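Local coordinates for protein putative ATPase, AAA family (Prochlorococcus marinus subsp. pastoris str. CCMP1986, PDB 3CTD) that belongs to a protein that probably acts as a DNA-dependent ATPase in the response to stalled replication, and forms its C-terminal region, at residues S40-S45 / Y56-M61; S49-T54 / Y119-P124. The protein carries 1 engineered substitution. All coordinates share one frame; numbering follows the deposited sequence.

Interaction 1 of 2, residues S40-S45 / Y56-M61; sequences SAFIKS and YWLANM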
loop_
_atom_site.group_PDB
_atom_site.type_symbol
_atom_site.label_atom_id
_atom_site.label_comp_id
_atom_site.label_asym_id
_atom_site.label_seq_id
_atom_site.Cartn_x
_atom_site.Cartn_y
_atom_site.Cartn_z
ATOM N N SER B 40 7.442 8.899 25.481
ATOM C CA SER B 40 6.791 10.203 25.352
ATOM C C SER B 40 7.651 11.207 24.560
ATOM O O SER B 40 7.190 11.867 23.611
ATOM C CB SER B 40 6.402 10.735 26.744
ATOM O OG SER B 40 6.200 12.132 26.727
ATOM N N ALA B 41 8.917 11.308 24.904
ATOM C CA ALA B 41 9.802 12.219 24.155
ATOM C C ALA B 41 9.953 11.856 22.629
ATOM O O ALA B 41 10.077 12.734 21.736
ATOM C CB ALA B 41 11.162 12.304 24.862
ATOM N N PHE B 42 9.933 10.557 22.362
ATOM C CA PHE B 42 9.928 9.972 21.010
ATOM C C PHE B 42 8.706 10.426 20.190
ATOM O O PHE B 42 8.828 11.016 19.132
ATOM C CB PHE B 42 9.937 8.429 21.170
ATOM C CG PHE B 42 9.881 7.660 19.877
ATOM C CD1 PHE B 42 10.907 7.795 18.916
ATOM C CD2 PHE B 42 8.822 6.750 19.639
ATOM C CE1 PHE B 42 10.870 7.051 17.716
ATOM C CE2 PHE B 42 8.770 6.022 18.451
ATOM C CZ PHE B 42 9.808 6.174 17.472
ATOM N N ILE B 43 7.517 10.192 20.711
ATOM C CA ILE B 43 6.313 10.640 20.058
ATOM C C ILE B 43 6.274 12.167 19.961
ATOM O O ILE B 43 5.834 12.724 18.950
ATOM C CB ILE B 43 5.085 10.095 20.822
ATOM C CG1 ILE B 43 5.123 8.555 20.814
ATOM C CG2 ILE B 43 3.792 10.630 20.227
ATOM C CD1 ILE B 43 5.194 8.010 19.294
ATOM N N LYS B 44 6.748 12.878 20.977
ATOM C CA LYS B 44 6.670 14.321 20.855
ATOM C C LYS B 44 7.625 14.816 19.821
ATOM O O LYS B 44 7.270 15.703 19.084
ATOM C CB LYS B 44 6.892 15.040 22.180
ATOM C CG LYS B 44 6.041 14.502 23.295
ATOM C CD LYS B 44 6.140 15.452 24.492
ATOM C CE LYS B 44 5.438 14.876 25.728
ATOM N NZ LYS B 44 3.990 14.984 25.581
ATOM N N SER B 45 8.825 14.239 19.726
ATOM C CA SER B 45 9.765 14.626 18.638
ATOM C C SER B 45 9.164 14.365 17.227
ATOM O O SER B 45 9.338 15.142 16.278
ATOM C CB SER B 45 11.095 13.843 18.790
ATOM O OG SER B 45 11.552 13.797 20.151
ATOM N N TYR B 56 17.287 9.979 18.127
ATOM C CA TYR B 56 17.935 9.873 19.422
ATOM C C TYR B 56 17.059 9.116 20.412
ATOM O O TYR B 56 17.527 8.140 21.028
ATOM C CB TYR B 56 18.308 11.261 19.917
ATOM C CG TYR B 56 18.980 11.281 21.235
ATOM C CD1 TYR B 56 20.360 11.141 21.339
ATOM C CD2 TYR B 56 18.240 11.442 22.392
ATOM C CE1 TYR B 56 20.979 11.126 22.580
ATOM C CE2 TYR B 56 18.840 11.451 23.634
ATOM C CZ TYR B 56 20.208 11.294 23.733
ATOM O OH TYR B 56 20.804 11.327 24.981
ATOM N N TRP B 57 15.776 9.473 20.536
ATOM C CA TRP B 57 14.930 8.717 21.489
ATOM C C TRP B 57 14.646 7.297 21.042
ATOM O O TRP B 57 14.513 6.409 21.869
ATOM C CB TRP B 57 13.625 9.472 21.868
ATOM C CG TRP B 57 13.916 10.852 22.392
ATOM C CD1 TRP B 57 13.673 12.023 21.758
ATOM C CD2 TRP B 57 14.585 11.181 23.629
ATOM N NE1 TRP B 57 14.123 13.068 22.524
ATOM C CE2 TRP B 57 14.682 12.580 23.682
ATOM C CE3 TRP B 57 15.106 10.417 24.706
ATOM C CZ2 TRP B 57 15.271 13.261 24.782
ATOM C CZ3 TRP B 57 15.700 11.078 25.796
ATOM C CH2 TRP B 57 15.778 12.495 25.816
ATOM N N LEU B 58 14.553 7.054 19.743
ATOM C CA LEU B 58 14.505 5.649 19.232
ATOM C C LEU B 58 15.732 4.856 19.707
ATOM O O LEU B 58 15.615 3.787 20.299
ATOM C CB LEU B 58 14.432 5.595 17.681
ATOM C CG LEU B 58 14.358 4.197 17.070
ATOM C CD1 LEU B 58 13.142 3.383 17.581
ATOM C CD2 LEU B 58 14.290 4.315 15.596
ATOM N N ALA B 59 16.910 5.410 19.459
ATOM C CA ALA B 59 18.159 4.752 19.819
ATOM C C ALA B 59 18.213 4.494 21.339
ATOM O O ALA B 59 18.594 3.391 21.794
ATOM C CB ALA B 59 19.348 5.618 19.340
ATOM N N ASN B 60 17.819 5.508 22.119
ATOM C CA ASN B 60 17.690 5.360 23.551
ATOM C C ASN B 60 16.890 4.118 23.880
ATOM O O ASN B 60 17.344 3.236 24.607
ATOM C CB ASN B 60 16.967 6.576 24.112
ATOM C CG ASN B 60 16.845 6.540 25.637
ATOM O OD1 ASN B 60 16.331 5.571 26.244
ATOM N ND2 ASN B 60 17.305 7.602 26.264
ATOM N N MET B 61 15.689 4.037 23.310
ATOM C CA MET B 61 14.757 2.942 23.615
ATOM C C MET B 61 15.325 1.548 23.322
ATOM O O MET B 61 15.161 0.628 24.131
ATOM C CB MET B 61 13.388 3.158 22.935
ATOM C CG MET B 61 12.513 4.331 23.518
ATOM S SD MET B 61 10.827 4.255 22.900
ATOM C CE MET B 61 11.286 4.633 21.217
#
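Helices 36-47 and 51-63 form an antiparallel helical hairpin at the start of the modelled part of this RarA-family C-terminal region, and Ala41, Phe42 and Ser45 on the first meet Trp57, Leu58 and Met61 on the second. The short axes lie 8.9 Å apart at 155°, and the small Ala41 leaves room for the flat indole of Trp57 between the helices. Ala41 CB sits over one face of the Trp57 indole, 3.7 Å from the centroid of the five-membered ring and 8° off the normal, a CH-pi contact; Tyr56 CD2 lies over the opposite face. Trp57 NE1 donates a hydrogen bond to Tyr173 O of the second subunit, so the residue serves both hairpin and assembly.

Phe42 holds CG anti to its backbone N (chi1 178°), which lays the ring alongside Leu58, with Phe42 CE1 3.8 Å from Leu58 CB. Ile71 and Leu75 of helix 68-83 also touch this ring, placing it in the apolar core. The flexible Met61 chain bends at chi3 (-67°) and brings Met61 CE over one face of the Phe42 ring, off centre toward the rim, in a CH-pi contact, while the sulfur makes a longer, oblique Met-aromatic contact. The nearest approach in that pair is Met61 CE to Phe42 CG at 3.6 Å.

Interaction 2 of 2, residues S49-T54 / Y119-P124; sequences SDPDAT and YLAISP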
loop_
_atom_site.group_PDB
_atom_site.type_symbol
_atom_site.label_atom_id
_atom_site.label_comp_id
_atom_site.label_asym_id
_atom_site.label_seq_id
_atom_site.Cartn_x
_atom_site.Cartn_y
_atom_site.Cartn_z
ATOM N N SER B 49 8.006 17.154 14.412
ATOM C CA SER B 49 8.669 17.091 13.104
ATOM C C SER B 49 10.184 17.200 13.269
ATOM O O SER B 49 10.890 17.796 12.452
ATOM C CB SER B 49 8.128 18.138 12.109
ATOM O OG SER B 49 6.717 18.008 11.959
ATOM N N ASP B 50 10.690 16.608 14.337
ATOM C CA ASP B 50 12.143 16.607 14.546
ATOM C C ASP B 50 12.742 15.205 14.347
ATOM O O ASP B 50 12.726 14.394 15.270
ATOM C CB ASP B 50 12.465 17.149 15.942
ATOM C CG ASP B 50 13.959 17.434 16.150
ATOM O OD1 ASP B 50 14.819 16.888 15.432
ATOM O OD2 ASP B 50 14.270 18.200 17.076
ATOM N N PRO B 51 13.259 14.921 13.137
ATOM C CA PRO B 51 13.869 13.634 12.783
ATOM C C PRO B 51 15.087 13.322 13.624
ATOM O O PRO B 51 15.262 12.176 14.080
ATOM C CB PRO B 51 14.282 13.819 11.325
ATOM C CG PRO B 51 14.222 15.326 11.061
ATOM C CD PRO B 51 13.167 15.835 11.986
ATOM N N ASP B 52 15.935 14.318 13.866
ATOM C CA ASP B 52 17.087 14.061 14.740
ATOM C C ASP B 52 16.702 13.616 16.121
ATOM O O ASP B 52 17.189 12.586 16.593
ATOM C CB ASP B 52 17.944 15.288 14.850
ATOM C CG ASP B 52 18.453 15.706 13.512
ATOM O OD1 ASP B 52 19.134 14.887 12.886
ATOM O OD2 ASP B 52 18.135 16.814 13.063
ATOM N N ALA B 53 15.853 14.384 16.805
ATOM C CA ALA B 53 15.471 13.960 18.155
ATOM C C ALA B 53 14.725 12.635 18.117
ATOM O O ALA B 53 14.896 11.780 19.017
ATOM C CB ALA B 53 14.650 15.004 18.824
ATOM N N THR B 54 13.896 12.471 17.080
ATOM C CA THR B 54 13.207 11.215 16.842
ATOM C C THR B 54 14.227 10.100 16.877
ATOM O O THR B 54 14.049 9.129 17.609
ATOM C CB THR B 54 12.380 11.217 15.518
ATOM O OG1 THR B 54 11.250 12.057 15.699
ATOM C CG2 THR B 54 11.844 9.851 15.151
ATOM N N TYR B 119 9.835 8.573 8.876
ATOM C CA TYR B 119 8.749 8.869 7.940
ATOM C C TYR B 119 7.649 9.737 8.581
ATOM O O TYR B 119 7.157 10.682 7.970
ATOM C CB TYR B 119 8.155 7.556 7.461
ATOM C CG TYR B 119 7.035 7.742 6.499
ATOM C CD1 TYR B 119 7.217 7.606 5.143
ATOM C CD2 TYR B 119 5.772 8.048 6.941
ATOM C CE1 TYR B 119 6.133 7.770 4.232
ATOM C CE2 TYR B 119 4.681 8.223 6.038
ATOM C CZ TYR B 119 4.867 8.076 4.695
ATOM O OH TYR B 119 3.778 8.243 3.834
ATOM N N LEU B 120 7.233 9.366 9.798
ATOM C CA LEU B 120 6.263 10.148 10.556
ATOM C C LEU B 120 6.846 11.504 10.953
ATOM O O LEU B 120 6.171 12.508 10.810
ATOM C CB LEU B 120 5.778 9.379 11.780
ATOM C CG LEU B 120 5.032 8.093 11.440
ATOM C CD1 LEU B 120 4.473 7.411 12.695
ATOM C CD2 LEU B 120 3.922 8.404 10.428
ATOM N N ALA B 121 8.102 11.553 11.413
ATOM C CA ALA B 121 8.710 12.828 11.802
ATOM C C ALA B 121 8.658 13.882 10.686
ATOM O O ALA B 121 8.427 15.056 10.950
ATOM C CB ALA B 121 10.128 12.605 12.227
ATOM N N ILE B 122 8.889 13.467 9.435
ATOM C CA ILE B 122 8.904 14.411 8.344
ATOM C C ILE B 122 7.593 14.527 7.577
ATOM O O ILE B 122 7.539 15.275 6.604
ATOM C CB ILE B 122 10.091 14.152 7.361
ATOM C CG1 ILE B 122 9.938 12.840 6.565
ATOM C CG2 ILE B 122 11.398 14.094 8.133
ATOM C CD1 ILE B 122 11.134 12.565 5.650
ATOM N N SER B 123 6.532 13.815 7.983
ATOM C CA SER B 123 5.262 13.946 7.255
ATOM C C SER B 123 4.567 15.206 7.682
ATOM O O SER B 123 4.773 15.647 8.841
ATOM C CB SER B 123 4.335 12.769 7.548
ATOM O OG SER B 123 4.913 11.571 7.092
ATOM N N PRO B 124 3.702 15.781 6.792
ATOM C CA PRO B 124 2.819 16.857 7.301
ATOM C C PRO B 124 1.964 16.301 8.438
ATOM O O PRO B 124 1.650 15.137 8.432
ATOM C CB PRO B 124 1.937 17.261 6.074
ATOM C CG PRO B 124 2.021 16.133 5.104
ATOM C CD PRO B 124 3.440 15.488 5.365
#
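The backbones of 49-54 and 119-124 come closest at Ser49 and Ala121, where the turn between two helices meets the C-terminal end of helix 110-121, with CA atoms 4.5 Å apart. Ser49 has positive phi (63°) and ends helix 36-47 in a Schellman motif; its CA lies 3.0 Å from Ala121 O, a CA-H...O contact. Ala121 points its methyl into the first turn of helix 51-63, where a small side chain lets the backbones draw near: Ala121 CB lies 3.7 Å from Thr54 OG1 and 3.9 Å from Pro51 CA. Beside it, Pro51 CG makes a looser apolar contact with Ile122 CG2. Proline suits this first helical turn because it needs no N-H acceptor there.

Asp50 is the N-cap of helix 51-63. Its OD1 accepts from Ala53 N at 3.0 Å in a nearly straight bond (175°), met from above the carboxylate plane. Thr54 places OG1 anti to its carbonyl carbon (chi1 -71°), from where it bonds back to Asp50 O at 2.8 Å, a carbonyl that also accepts from Thr54 N.

No hydrogen bond links the two segments; the cap and side-chain bonds lie within each, and the CA-H...O contact and packing around the Ala121 methyl join them. Lys125 NZ bonds Ser49 OG and the carbonyls of Leu120, Ala121 and Ser123, and its charge would probably offset this carbonyl-rich helix end.

In the fold
Interactions 1 and 2 are neighbouring contacts in the helical part of the chain, their centres 11 Å apart, and helix 51-63 takes part in both: its beginning packs on the end of helix 110-121, its later turns on helix 36-47. The tight turn of the hairpin joins them directly, since Ser45 O of interaction 1 lies 2.8 Å from Asp50 N of interaction 2, a probable hydrogen bond, and Phe42 CD1 lies 3.7 Å from Thr54 O. Residues 119-124 pack against the turn that connects the two helices of interaction 1. Both contacts also touch the second subunit, where Tyr173 accepts from Trp57 and packs against Asp50 and Ala53, so Tyr173 of the second subunit touches residues of both contacts.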